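Local coordinates for protein transcriptional regulator (PDB 1UDD) that is of unknown function but belongs, as an all-helical protein, to the TENA/THI-4/PQQC family and assembles from four chains, at residues A[53-58]-A[75-80]; A[59-64]-A[121-126]. All coordinates share one frame; numbering follows the deposited sequence.

In the fold
Helix 36-63 is common to both contacts, which lie on the same side of the chain's centre with their own centres about 13 Å apart. In contact 1 its residues 53-58 pack against the end of helix 68-79; immediately after, in contact 2, residues 59-64 meet the end of helix 108-123 and the turn that follows. The two meet directly where the backbone O of A56 packs 3.8 Å from CB of A121. Contact 1 is mainly apolar and largely buried, with no hydrogen bond across it, and is centred about 12 Å from the centre of the chain, whereas contact 2, about 18 Å out, adds a lysine bonded to backbone carbonyls. Both also reach the second subunit of the tetramer.

Contact 1: residues A[53-58]-A[75-80]; sequences LTRALA and LARDEV
T54, L57 and A76 contribute most of the surface buried where helix 36-63 runs nearly antiparallel to helix 68-79, the short segment axes 161° apart and 8.7 Å at their closest. A76 suits the place because its side chain is a single methyl: the CA atoms of T54 and A76 come within 4.9 Å of each other, and CB of A76 lies 3.7 Å from CB of L57. L57 stands over this small residue. Its CG is turned away from its own carbonyl carbon (chi1 -76°), and CD1 reaches across to CA of A76, 3.9 Å away, and to CG of L75, 4.1 Å away. L133 of helix 126-146 also packs on L57.

T54 packs on V80, the first residue after helix 68-79 to leave helical backbone angles. The CG2 methyl of T54 lies 3.6 Å from CG1 of V80, and also packs against the backbone O of A76. The hydroxyl OG1 of T54, set beside its own backbone N, sits 3.1 Å from CB of E79 but is hydrogen-bonded to the carbonyl of L50, one turn back in its own helix. With its hydroxyl satisfied by L50, threonine can be buried here, OG1 and CG2 both lying against carbon atoms. E79 bends at chi2, which brings its carboxylate across the end of L53, OE1 lying 3.5 Å from CD2 of L53.

No hydrogen bond or salt bridge joins the two segments. T54 OG1 is held by L50, and E79, partly exposed, lends CB and CG to the packing, so the helices associate chiefly by fit.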
loop_
_atom_site.group_PDB
_atom_site.type_symbol
_atom_site.label_atom_id
_atom_site.label_comp_id
_atom_site.label_asym_id
_atom_site.label_seq_id
_atom_site.Cartn_x
_atom_site.Cartn_y
_atom_site.Cartn_z
ATOM N N LEU A 53 2.391 15.242 -4.630
ATOM C CA LEU A 53 3.669 14.833 -5.207
ATOM C C LEU A 53 4.473 14.170 -4.090
ATOM O O LEU A 53 5.155 13.170 -4.297
ATOM C CB LEU A 53 4.412 16.054 -5.736
ATOM C CG LEU A 53 5.510 15.866 -6.786
ATOM C CD1 LEU A 53 4.900 15.271 -8.049
ATOM C CD2 LEU A 53 6.166 17.226 -7.101
ATOM N N THR A 54 4.382 14.741 -2.896
ATOM C CA THR A 54 5.089 14.207 -1.735
ATOM C C THR A 54 4.602 12.805 -1.355
ATOM O O THR A 54 5.412 11.918 -1.100
ATOM C CB THR A 54 4.931 15.150 -0.534
ATOM O OG1 THR A 54 5.499 16.420 -0.873
ATOM C CG2 THR A 54 5.639 14.609 0.684
ATOM N N ARG A 55 3.284 12.602 -1.323
ATOM C CA ARG A 55 2.731 11.295 -0.975
ATOM C C ARG A 55 3.189 10.229 -1.940
ATOM O O ARG A 55 3.561 9.130 -1.526
ATOM C CB ARG A 55 1.193 11.289 -0.992
ATOM C CG ARG A 55 0.536 11.954 0.191
ATOM C CD ARG A 55 -1.005 11.837 0.152
ATOM N NE ARG A 55 -1.564 12.899 0.974
ATOM C CZ ARG A 55 -1.502 12.907 2.295
ATOM N NH1 ARG A 55 -0.933 11.891 2.926
ATOM N NH2 ARG A 55 -1.937 13.962 2.976
ATOM N N ALA A 56 3.144 10.538 -3.234
ATOM C CA ALA A 56 3.535 9.546 -4.229
ATOM C C ALA A 56 5.027 9.224 -4.108
ATOM O O ALA A 56 5.424 8.057 -4.205
ATOM C CB ALA A 56 3.178 10.034 -5.651
ATOM N N LEU A 57 5.850 10.245 -3.869
ATOM C CA LEU A 57 7.278 10.002 -3.717
ATOM C C LEU A 57 7.551 9.124 -2.509
ATOM O O LEU A 57 8.436 8.261 -2.555
ATOM C CB LEU A 57 8.048 11.314 -3.579
ATOM C CG LEU A 57 8.219 12.056 -4.915
ATOM C CD1 LEU A 57 8.691 13.496 -4.668
ATOM C CD2 LEU A 57 9.188 11.298 -5.791
ATOM N N ALA A 58 6.785 9.332 -1.432
ATOM C CA ALA A 58 6.980 8.540 -0.225
ATOM C C ALA A 58 6.684 7.060 -0.526
ATOM O O ALA A 58 7.456 6.185 -0.154
ATOM C CB ALA A 58 6.072 9.052 0.905
ATOM N N LEU A 75 13.955 13.799 -1.906
ATOM C CA LEU A 75 13.169 14.571 -2.853
ATOM C C LEU A 75 11.775 14.822 -2.257
ATOM O O LEU A 75 11.202 15.912 -2.401
ATOM C CB LEU A 75 13.063 13.778 -4.160
ATOM C CG LEU A 75 12.645 14.438 -5.471
ATOM C CD1 LEU A 75 13.569 15.614 -5.785
ATOM C CD2 LEU A 75 12.716 13.391 -6.590
ATOM N N ALA A 76 11.234 13.808 -1.585
ATOM C CA ALA A 76 9.915 13.934 -0.972
ATOM C C ALA A 76 10.017 14.940 0.169
ATOM O O ALA A 76 9.133 15.773 0.352
ATOM C CB ALA A 76 9.449 12.588 -0.439
ATOM N N ARG A 77 11.110 14.845 0.924
ATOM C CA ARG A 77 11.370 15.719 2.069
ATOM C C ARG A 77 11.488 17.180 1.617
ATOM O O ARG A 77 10.896 18.067 2.219
ATOM C CB ARG A 77 12.647 15.254 2.785
ATOM C CG ARG A 77 13.058 16.084 3.987
ATOM C CD ARG A 77 14.008 17.188 3.566
ATOM N NE ARG A 77 14.511 17.943 4.705
ATOM C CZ ARG A 77 15.488 18.839 4.628
ATOM N NH1 ARG A 77 16.071 19.093 3.463
ATOM N NH2 ARG A 77 15.890 19.478 5.718
ATOM N N ASP A 78 12.232 17.418 0.541
ATOM C CA ASP A 78 12.391 18.762 0.014
ATOM C C ASP A 78 11.072 19.344 -0.460
ATOM O O ASP A 78 10.853 20.548 -0.345
ATOM C CB ASP A 78 13.384 18.769 -1.137
ATOM C CG ASP A 78 14.801 18.545 -0.674
ATOM O OD1 ASP A 78 15.030 18.485 0.555
ATOM O OD2 ASP A 78 15.685 18.434 -1.544
ATOM N N GLU A 79 10.196 18.508 -1.003
ATOM C CA GLU A 79 8.902 19.006 -1.462
ATOM C C GLU A 79 8.146 19.643 -0.313
ATOM O O GLU A 79 7.548 20.697 -0.475
ATOM C CB GLU A 79 8.013 17.890 -2.018
ATOM C CG GLU A 79 8.050 17.711 -3.519
ATOM C CD GLU A 79 7.743 18.982 -4.281
ATOM O OE1 GLU A 79 6.567 19.414 -4.353
ATOM O OE2 GLU A 79 8.700 19.555 -4.814
ATOM N N VAL A 80 8.162 18.996 0.847
ATOM C CA VAL A 80 7.419 19.510 1.993
ATOM C C VAL A 80 8.188 20.348 2.996
ATOM O O VAL A 80 7.696 20.623 4.075
ATOM C CB VAL A 80 6.692 18.371 2.735
ATOM C CG1 VAL A 80 5.486 17.938 1.933
ATOM C CG2 VAL A 80 7.633 17.204 2.963
#

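Contact 2: residues A[59-64]-A[121-126]; sequences VISSKA and AYKGNI
K63 extends its side chain to the end of helix 108-123, where its ammonium group is hydrogen-bonded to three backbone carbonyls: O of A121 and O of Y122, each 2.8 Å from NZ, and O of G124 at 2.9 Å. A bend at chi3 (63°) brings NZ among them. It lies in the carbonyl plane of A121 but well above that of Y122, 55° out of it. Lysine suits this place, having the length to get there and a positive charge that should be favourable at a helix C-terminus.

The tight part is centred on buried A121, small enough to admit two branched side chains: its CB is 3.7 Å from CG1 of I60 and 4.0 Å from CG1 of V59. I126, by contrast, is partly exposed; it is broadly covered by 59-64, yet nothing there comes nearer to its side chain than CA of A64, 4.0 Å from CG2 of I126.

Among the neighbouring helices, I60 continues onto L72 of helix 68-79 and onto L130 and L133 of helix 126-146, while Y122 points away from 59-64 and its OH hydrogen-bonds to S62 OG of the third subunit, so this junction is part of the interface between subunits.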
loop_
_atom_site.group_PDB
_atom_site.type_symbol
_atom_site.label_atom_id
_atom_site.label_comp_id
_atom_site.label_asym_id
_atom_site.label_seq_id
_atom_site.Cartn_x
_atom_site.Cartn_y
_atom_site.Cartn_z
ATOM N N VAL A 59 5.571 6.779 -1.196
ATOM C CA VAL A 59 5.251 5.385 -1.520
ATOM C C VAL A 59 6.341 4.771 -2.420
ATOM O O VAL A 59 6.823 3.665 -2.164
ATOM C CB VAL A 59 3.886 5.262 -2.220
ATOM C CG1 VAL A 59 3.663 3.826 -2.654
ATOM C CG2 VAL A 59 2.780 5.717 -1.281
ATOM N N ILE A 60 6.739 5.480 -3.469
ATOM C CA ILE A 60 7.793 4.951 -4.333
ATOM C C ILE A 60 9.039 4.657 -3.484
ATOM O O ILE A 60 9.635 3.575 -3.575
ATOM C CB ILE A 60 8.168 5.944 -5.450
ATOM C CG1 ILE A 60 6.978 6.140 -6.387
ATOM C CG2 ILE A 60 9.389 5.420 -6.229
ATOM C CD1 ILE A 60 7.242 7.134 -7.490
ATOM N N SER A 61 9.408 5.594 -2.621
ATOM C CA SER A 61 10.594 5.381 -1.793
ATOM C C SER A 61 10.434 4.183 -0.857
ATOM O O SER A 61 11.387 3.428 -0.624
ATOM C CB SER A 61 10.915 6.630 -0.974
ATOM O OG SER A 61 10.101 6.688 0.173
ATOM N N SER A 62 9.232 3.997 -0.327
ATOM C CA SER A 62 8.992 2.893 0.592
ATOM C C SER A 62 9.222 1.510 -0.046
ATOM O O SER A 62 9.447 0.521 0.651
ATOM C CB SER A 62 7.559 2.982 1.119
ATOM O OG SER A 62 6.628 2.596 0.118
ATOM N N LYS A 63 9.201 1.460 -1.373
ATOM C CA LYS A 63 9.346 0.215 -2.120
ATOM C C LYS A 63 10.691 0.062 -2.825
ATOM O O LYS A 63 11.074 -1.029 -3.244
ATOM C CB LYS A 63 8.209 0.128 -3.145
ATOM C CG LYS A 63 6.832 0.275 -2.496
ATOM C CD LYS A 63 5.716 0.555 -3.518
ATOM C CE LYS A 63 5.513 -0.572 -4.518
ATOM N NZ LYS A 63 4.342 -0.266 -5.414
ATOM N N ALA A 64 11.408 1.162 -2.936
ATOM C CA ALA A 64 12.678 1.164 -3.610
ATOM C C ALA A 64 13.798 0.513 -2.815
ATOM O O ALA A 64 13.714 0.321 -1.604
ATOM C CB ALA A 64 13.053 2.596 -3.965
ATOM N N ALA A 121 1.962 4.811 -8.057
ATOM C CA ALA A 121 3.091 4.487 -7.189
ATOM C C ALA A 121 2.778 3.195 -6.412
ATOM O O ALA A 121 3.645 2.350 -6.189
ATOM C CB ALA A 121 3.325 5.621 -6.207
ATOM N N TYR A 122 1.525 3.057 -5.994
ATOM C CA TYR A 122 1.109 1.895 -5.233
ATOM C C TYR A 122 1.051 0.604 -6.041
ATOM O O TYR A 122 1.590 -0.422 -5.634
ATOM C CB TYR A 122 -0.266 2.144 -4.576
ATOM C CG TYR A 122 -0.856 0.879 -3.992
ATOM C CD1 TYR A 122 -1.710 0.082 -4.746
ATOM C CD2 TYR A 122 -0.459 0.413 -2.726
ATOM C CE1 TYR A 122 -2.155 -1.151 -4.270
ATOM C CE2 TYR A 122 -0.888 -0.823 -2.244
ATOM C CZ TYR A 122 -1.740 -1.604 -3.025
ATOM O OH TYR A 122 -2.164 -2.845 -2.585
ATOM N N LYS A 123 0.398 0.637 -7.185
ATOM C CA LYS A 123 0.290 -0.593 -7.941
ATOM C C LYS A 123 1.464 -1.011 -8.793
ATOM O O LYS A 123 1.632 -2.206 -9.034
ATOM C CB LYS A 123 -0.983 -0.599 -8.785
ATOM C CG LYS A 123 -1.188 0.607 -9.625
ATOM C CD LYS A 123 -2.541 0.529 -10.301
ATOM C CE LYS A 123 -2.812 1.791 -11.086
ATOM N NZ LYS A 123 -3.961 1.604 -11.995
ATOM N N GLY A 124 2.311 -0.069 -9.199
ATOM C CA GLY A 124 3.419 -0.444 -10.073
ATOM C C GLY A 124 4.771 -0.480 -9.423
ATOM O O GLY A 124 4.894 -0.101 -8.250
ATOM N N ASN A 125 5.780 -0.946 -10.167
ATOM C CA ASN A 125 7.154 -0.992 -9.661
ATOM C C ASN A 125 7.669 0.462 -9.576
ATOM O O ASN A 125 6.916 1.404 -9.884
ATOM C CB ASN A 125 8.057 -1.835 -10.583
ATOM C CG ASN A 125 7.990 -1.400 -12.047
ATOM O OD1 ASN A 125 7.948 -0.205 -12.355
ATOM N ND2 ASN A 125 7.994 -2.382 -12.960
ATOM N N ILE A 126 8.929 0.664 -9.188
ATOM C CA ILE A 126 9.441 2.031 -9.050
ATOM C C ILE A 126 9.527 2.800 -10.359
ATOM O O ILE A 126 9.259 4.006 -10.399
ATOM C CB ILE A 126 10.821 2.068 -8.371
ATOM C CG1 ILE A 126 11.896 1.616 -9.341
ATOM C CG2 ILE A 126 10.806 1.170 -7.144
ATOM C CD1 ILE A 126 13.259 2.187 -9.040
#